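Local atomic coordinates of glutathione S-transferase (Sulfitobacter, PDB entry 4GF0), a protein that binds glutathione and, as a member of the glutathione S-transferase family, probably catalyses its conjugation to electrophilic substrates. Residues T9-I21 with A162-D174. Numbering follows the deposited sequence.
With GSH (glutathione), chain D.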
loop_
_atom_site.group_PDB
_atom_site.type_symbol
_atom_site.label_atom_id
_atom_site.label_comp_id
_atom_site.label_asym_id
_atom_site.label_seq_id
_atom_site.Cartn_x
_atom_site.Cartn_y
_atom_site.Cartn_z
ATOM N N THR A 9 0.576 -13.795 11.427
ATOM C CA THR A 9 1.778 -14.413 11.961
ATOM C C THR A 9 2.290 -13.454 13.019
ATOM O O THR A 9 2.321 -12.248 12.772
ATOM C CB THR A 9 2.824 -14.588 10.858
ATOM O OG1 THR A 9 2.285 -15.415 9.820
ATOM C CG2 THR A 9 4.106 -15.226 11.408
ATOM N N PRO A 10 2.666 -13.971 14.200
ATOM C CA PRO A 10 3.097 -13.049 15.261
ATOM C C PRO A 10 4.255 -12.175 14.784
ATOM O O PRO A 10 5.105 -12.659 14.030
ATOM C CB PRO A 10 3.563 -13.990 16.376
ATOM C CG PRO A 10 2.786 -15.261 16.140
ATOM C CD PRO A 10 2.691 -15.379 14.641
ATOM N N GLY A 11 4.255 -10.901 15.171
ATOM C CA GLY A 11 5.366 -10.018 14.859
ATOM C C GLY A 11 5.346 -9.460 13.447
ATOM O O GLY A 11 6.255 -8.721 13.059
ATOM N N THR A 12 4.327 -9.814 12.669
ATOM C CA THR A 12 4.231 -9.324 11.292
ATOM C C THR A 12 3.197 -8.217 11.155
ATOM O O THR A 12 2.457 -7.901 12.104
ATOM C CB THR A 12 3.913 -10.456 10.284
ATOM O OG1 THR A 12 2.585 -10.950 10.507
ATOM C CG2 THR A 12 4.918 -11.601 10.421
ATOM N N ILE A 13 3.116 -7.659 9.950
ATOM C CA ILE A 13 2.218 -6.548 9.677
ATOM C C ILE A 13 0.741 -6.933 9.819
ATOM O O ILE A 13 -0.114 -6.065 10.031
ATOM C CB ILE A 13 2.490 -5.936 8.281
ATOM C CG1 ILE A 13 1.927 -4.515 8.186
ATOM C CG2 ILE A 13 1.958 -6.852 7.164
ATOM C CD1 ILE A 13 2.512 -3.575 9.247
ATOM N N SER A 14 0.442 -8.227 9.708
ATOM C CA SER A 14 -0.923 -8.723 9.901
ATOM C C SER A 14 -1.485 -8.322 11.256
ATOM O O SER A 14 -2.707 -8.222 11.423
ATOM C CB SER A 14 -0.974 -10.250 9.772
ATOM O OG SER A 14 -0.046 -10.882 10.652
ATOM N N VAL A 15 -0.607 -8.110 12.235
ATOM C CA VAL A 15 -1.055 -7.760 13.578
ATOM C C VAL A 15 -1.755 -6.395 13.597
ATOM O O VAL A 15 -2.615 -6.144 14.448
ATOM C CB VAL A 15 0.106 -7.830 14.606
ATOM C CG1 VAL A 15 -0.379 -7.515 16.006
ATOM C CG2 VAL A 15 0.742 -9.226 14.583
ATOM N N ALA A 16 -1.408 -5.523 12.650
ATOM C CA ALA A 16 -2.070 -4.221 12.555
ATOM C C ALA A 16 -3.567 -4.401 12.329
ATOM O O ALA A 16 -4.385 -3.646 12.855
ATOM C CB ALA A 16 -1.461 -3.371 11.434
ATOM N N VAL A 17 -3.931 -5.400 11.536
ATOM C CA VAL A 17 -5.337 -5.624 11.242
ATOM C C VAL A 17 -6.032 -6.149 12.497
ATOM O O VAL A 17 -7.146 -5.737 12.819
ATOM C CB VAL A 17 -5.508 -6.587 10.046
ATOM C CG1 VAL A 17 -6.997 -6.815 9.746
ATOM C CG2 VAL A 17 -4.806 -6.022 8.810
ATOM N N ALA A 18 -5.366 -7.041 13.227
ATOM C CA ALA A 18 -5.944 -7.557 14.467
ATOM C C ALA A 18 -6.214 -6.423 15.455
ATOM O O ALA A 18 -7.274 -6.368 16.091
ATOM C CB ALA A 18 -5.031 -8.593 15.083
ATOM N N ILE A 19 -5.263 -5.510 15.564
ATOM C CA ILE A 19 -5.424 -4.363 16.449
ATOM C C ILE A 19 -6.657 -3.552 16.052
ATOM O O ILE A 19 -7.444 -3.157 16.910
ATOM C CB ILE A 19 -4.177 -3.492 16.434
ATOM C CG1 ILE A 19 -3.046 -4.256 17.124
ATOM C CG2 ILE A 19 -4.427 -2.157 17.168
ATOM C CD1 ILE A 19 -1.650 -3.616 16.935
ATOM N N ALA A 20 -6.833 -3.317 14.755
ATOM C CA ALA A 20 -7.994 -2.568 14.292
ATOM C C ALA A 20 -9.302 -3.286 14.595
ATOM O O ALA A 20 -10.291 -2.649 14.972
ATOM C CB ALA A 20 -7.884 -2.261 12.804
ATOM N N ILE A 21 -9.314 -4.609 14.433
ATOM C CA ILE A 21 -10.522 -5.372 14.710
ATOM C C ILE A 21 -10.860 -5.278 16.193
ATOM O O ILE A 21 -12.028 -5.158 16.566
ATOM C CB ILE A 21 -10.390 -6.846 14.285
ATOM C CG1 ILE A 21 -10.187 -6.917 12.770
ATOM C CG2 ILE A 21 -11.679 -7.590 14.628
ATOM C CD1 ILE A 21 -9.834 -8.307 12.239
ATOM N N ALA A 162 -4.193 4.752 10.761
ATOM C CA ALA A 162 -2.759 4.872 10.535
ATOM C C ALA A 162 -1.976 4.371 11.741
ATOM O O ALA A 162 -0.843 3.918 11.607
ATOM C CB ALA A 162 -2.365 6.307 10.198
ATOM N N ASP A 163 -2.592 4.432 12.918
ATOM C CA ASP A 163 -1.893 4.121 14.161
ATOM C C ASP A 163 -1.540 2.638 14.369
ATOM O O ASP A 163 -0.391 2.337 14.690
ATOM C CB ASP A 163 -2.626 4.736 15.355
ATOM C CG ASP A 163 -2.689 6.246 15.257
ATOM O OD1 ASP A 163 -1.603 6.863 15.158
ATOM O OD2 ASP A 163 -3.814 6.807 15.239
ATOM N N PRO A 164 -2.497 1.712 14.175
ATOM C CA PRO A 164 -2.079 0.309 14.287
ATOM C C PRO A 164 -1.015 -0.048 13.260
ATOM O O PRO A 164 -0.093 -0.801 13.554
ATOM C CB PRO A 164 -3.356 -0.461 13.943
ATOM C CG PRO A 164 -4.450 0.455 14.350
ATOM C CD PRO A 164 -3.962 1.829 14.018
ATOM N N TYR A 165 -1.173 0.484 12.055
ATOM C CA TYR A 165 -0.216 0.272 10.982
ATOM C C TYR A 165 1.162 0.781 11.404
ATOM O O TYR A 165 2.155 0.046 11.312
ATOM C CB TYR A 165 -0.702 0.988 9.709
ATOM C CG TYR A 165 -0.269 0.366 8.405
ATOM C CD1 TYR A 165 0.899 -0.390 8.312
ATOM C CD2 TYR A 165 -1.017 0.557 7.254
ATOM C CE1 TYR A 165 1.299 -0.958 7.092
ATOM C CE2 TYR A 165 -0.639 -0.005 6.049
ATOM C CZ TYR A 165 0.517 -0.751 5.967
ATOM O OH TYR A 165 0.868 -1.285 4.747
ATOM N N LEU A 166 1.231 2.015 11.899
ATOM C CA LEU A 166 2.519 2.605 12.281
ATOM C C LEU A 166 3.120 1.878 13.470
ATOM O O LEU A 166 4.325 1.663 13.530
ATOM C CB LEU A 166 2.359 4.093 12.605
ATOM C CG LEU A 166 3.649 4.814 12.998
ATOM C CD1 LEU A 166 4.629 4.820 11.826
ATOM C CD2 LEU A 166 3.311 6.233 13.445
ATOM N N PHE A 167 2.273 1.489 14.411
ATOM C CA PHE A 167 2.756 0.797 15.601
ATOM C C PHE A 167 3.492 -0.501 15.258
ATOM O O PHE A 167 4.594 -0.757 15.749
ATOM C CB PHE A 167 1.587 0.494 16.529
ATOM C CG PHE A 167 1.974 -0.296 17.740
ATOM C CD1 PHE A 167 2.759 0.272 18.729
ATOM C CD2 PHE A 167 1.550 -1.605 17.888
ATOM C CE1 PHE A 167 3.117 -0.458 19.868
ATOM C CE2 PHE A 167 1.907 -2.342 19.017
ATOM C CZ PHE A 167 2.692 -1.766 20.003
ATOM N N VAL A 168 2.877 -1.332 14.428
ATOM C CA VAL A 168 3.500 -2.605 14.097
ATOM C C VAL A 168 4.807 -2.404 13.327
ATOM O O VAL A 168 5.785 -3.113 13.556
ATOM C CB VAL A 168 2.525 -3.545 13.346
ATOM C CG1 VAL A 168 3.260 -4.792 12.879
ATOM C CG2 VAL A 168 1.368 -3.922 14.265
ATOM N N VAL A 169 4.849 -1.409 12.451
ATOM C CA VAL A 169 6.085 -1.119 11.728
ATOM C C VAL A 169 7.172 -0.595 12.665
ATOM O O VAL A 169 8.321 -1.040 12.603
ATOM C CB VAL A 169 5.858 -0.131 10.568
ATOM C CG1 VAL A 169 7.194 0.221 9.891
ATOM C CG2 VAL A 169 4.874 -0.725 9.549
ATOM N N CYS A 170 6.820 0.331 13.558
ATOM C CA CYS A 170 7.833 0.885 14.465
ATOM C C CYS A 170 8.325 -0.158 15.460
ATOM O O CYS A 170 9.426 -0.058 16.015
ATOM C CB CYS A 170 7.294 2.118 15.194
ATOM S SG CYS A 170 7.144 3.542 14.120
ATOM N N ASN A 171 7.516 -1.182 15.674
ATOM C CA ASN A 171 7.902 -2.278 16.547
ATOM C C ASN A 171 9.079 -3.083 15.969
ATOM O O ASN A 171 9.729 -3.837 16.688
ATOM C CB ASN A 171 6.696 -3.183 16.812
ATOM C CG ASN A 171 6.821 -3.943 18.097
ATOM O OD1 ASN A 171 6.947 -3.353 19.171
ATOM N ND2 ASN A 171 6.785 -5.269 18.003
ATOM N N TRP A 172 9.342 -2.910 14.671
ATOM C CA TRP A 172 10.473 -3.556 14.001
ATOM C C TRP A 172 11.779 -2.783 14.176
ATOM O O TRP A 172 12.854 -3.316 13.897
ATOM C CB TRP A 172 10.216 -3.676 12.494
ATOM C CG TRP A 172 9.146 -4.630 12.100
ATOM C CD1 TRP A 172 8.766 -5.757 12.758
ATOM C CD2 TRP A 172 8.316 -4.536 10.937
ATOM N NE1 TRP A 172 7.739 -6.377 12.074
ATOM C CE2 TRP A 172 7.449 -5.647 10.954
ATOM C CE3 TRP A 172 8.226 -3.622 9.885
ATOM C CZ2 TRP A 172 6.493 -5.862 9.951
ATOM C CZ3 TRP A 172 7.283 -3.837 8.890
ATOM C CH2 TRP A 172 6.428 -4.949 8.930
ATOM N N LEU A 173 11.696 -1.525 14.603
ATOM C CA LEU A 173 12.874 -0.638 14.546
ATOM C C LEU A 173 14.061 -1.114 15.379
ATOM O O LEU A 173 15.193 -1.152 14.876
ATOM C CB LEU A 173 12.503 0.803 14.910
ATOM C CG LEU A 173 11.695 1.572 13.861
ATOM C CD1 LEU A 173 11.135 2.859 14.454
ATOM C CD2 LEU A 173 12.560 1.889 12.638
ATOM N N ASP A 174 13.824 -1.467 16.640
ATOM C CA ASP A 174 14.910 -1.926 17.510
ATOM C C ASP A 174 15.599 -3.145 16.900
ATOM O O ASP A 174 16.832 -3.200 16.823
ATOM C CB ASP A 174 14.389 -2.263 18.910
ATOM C CG ASP A 174 14.202 -1.031 19.783
ATOM O OD1 ASP A 174 14.662 0.062 19.392
ATOM O OD2 ASP A 174 13.612 -1.166 20.876
HETATM N N1 GSH D . 1.927 -5.442 0.913
HETATM C CA1 GSH D . 1.577 -6.490 1.845
HETATM C C1 GSH D . 0.646 -5.956 2.886
HETATM O O11 GSH D . -0.266 -6.688 3.359
HETATM O O12 GSH D . 0.786 -4.779 3.315
HETATM C CB1 GSH D . 2.815 -7.001 2.543
HETATM C CG1 GSH D . 2.477 -8.376 3.123
HETATM C CD1 GSH D . 3.766 -9.051 3.605
HETATM O OE1 GSH D . 4.792 -9.016 2.924
HETATM N N2 GSH D . 3.757 -9.738 4.893
HETATM C CA2 GSH D . 4.958 -10.389 5.357
HETATM C C2 GSH D . 4.926 -11.809 4.857
HETATM O O2 GSH D . 3.862 -12.388 4.683
HETATM C CB2 GSH D . 5.025 -10.390 6.851
HETATM S SG2 GSH D . 5.231 -8.721 7.448
HETATM N N3 GSH D . 6.158 -12.524 4.550
HETATM C CA3 GSH D . 6.067 -13.900 4.078
HETATM C C3 GSH D . 7.079 -14.180 2.995
HETATM O O31 GSH D . 7.629 -13.226 2.373
HETATM O O32 GSH D . 7.367 -15.381 2.691
HETATM O O HOH W 1 5.924 -5.737 14.733
#
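With CG1 of Ile13 trans to the backbone N (chi1 -160°) and CG of Trp172 turned beside its own N (chi1 -69°), the ends of both side chains swing into the seam between the thioredoxin-like N-terminal and all-helical C-terminal domains of the glutathione S-transferase fold. Helices 14-21 and 162-170 run roughly antiparallel, their N-to-C directions 142° apart and their axes 8.2 Å apart, and Ala16, small and facing Pro164, lets them come close: its CB lies 3.6 Å from Pro164 O. Val168 wedges in with both branches, CG1 against Thr12 O at 3.3 Å and CG2 against Ala16 N. Farther along, Ile19 crosses Pro164 with CG2 and reaches the Phe167 ring with CD1. Ile13 CD1 meets Tyr165 CE1 at 3.6 Å and also rests on Val169 CG2, while its CG2 branch and Thr12 CB border the glutathione sulfur, SG2, which lies 3.4 Å from Ile13 N. One face of the Trp172 indole lies over Val168 O and Val169 CA of the preceding turn, and His110 stacks on the ring. Replacing Trp172 with a leucine would probably leave Gly11 O without its indole donor and open a gap beside Ile13. That donor bond, Trp172 NE1 to Gly11 O, is 2.9 Å long and nearly straight, with the oxygen in the indole plane.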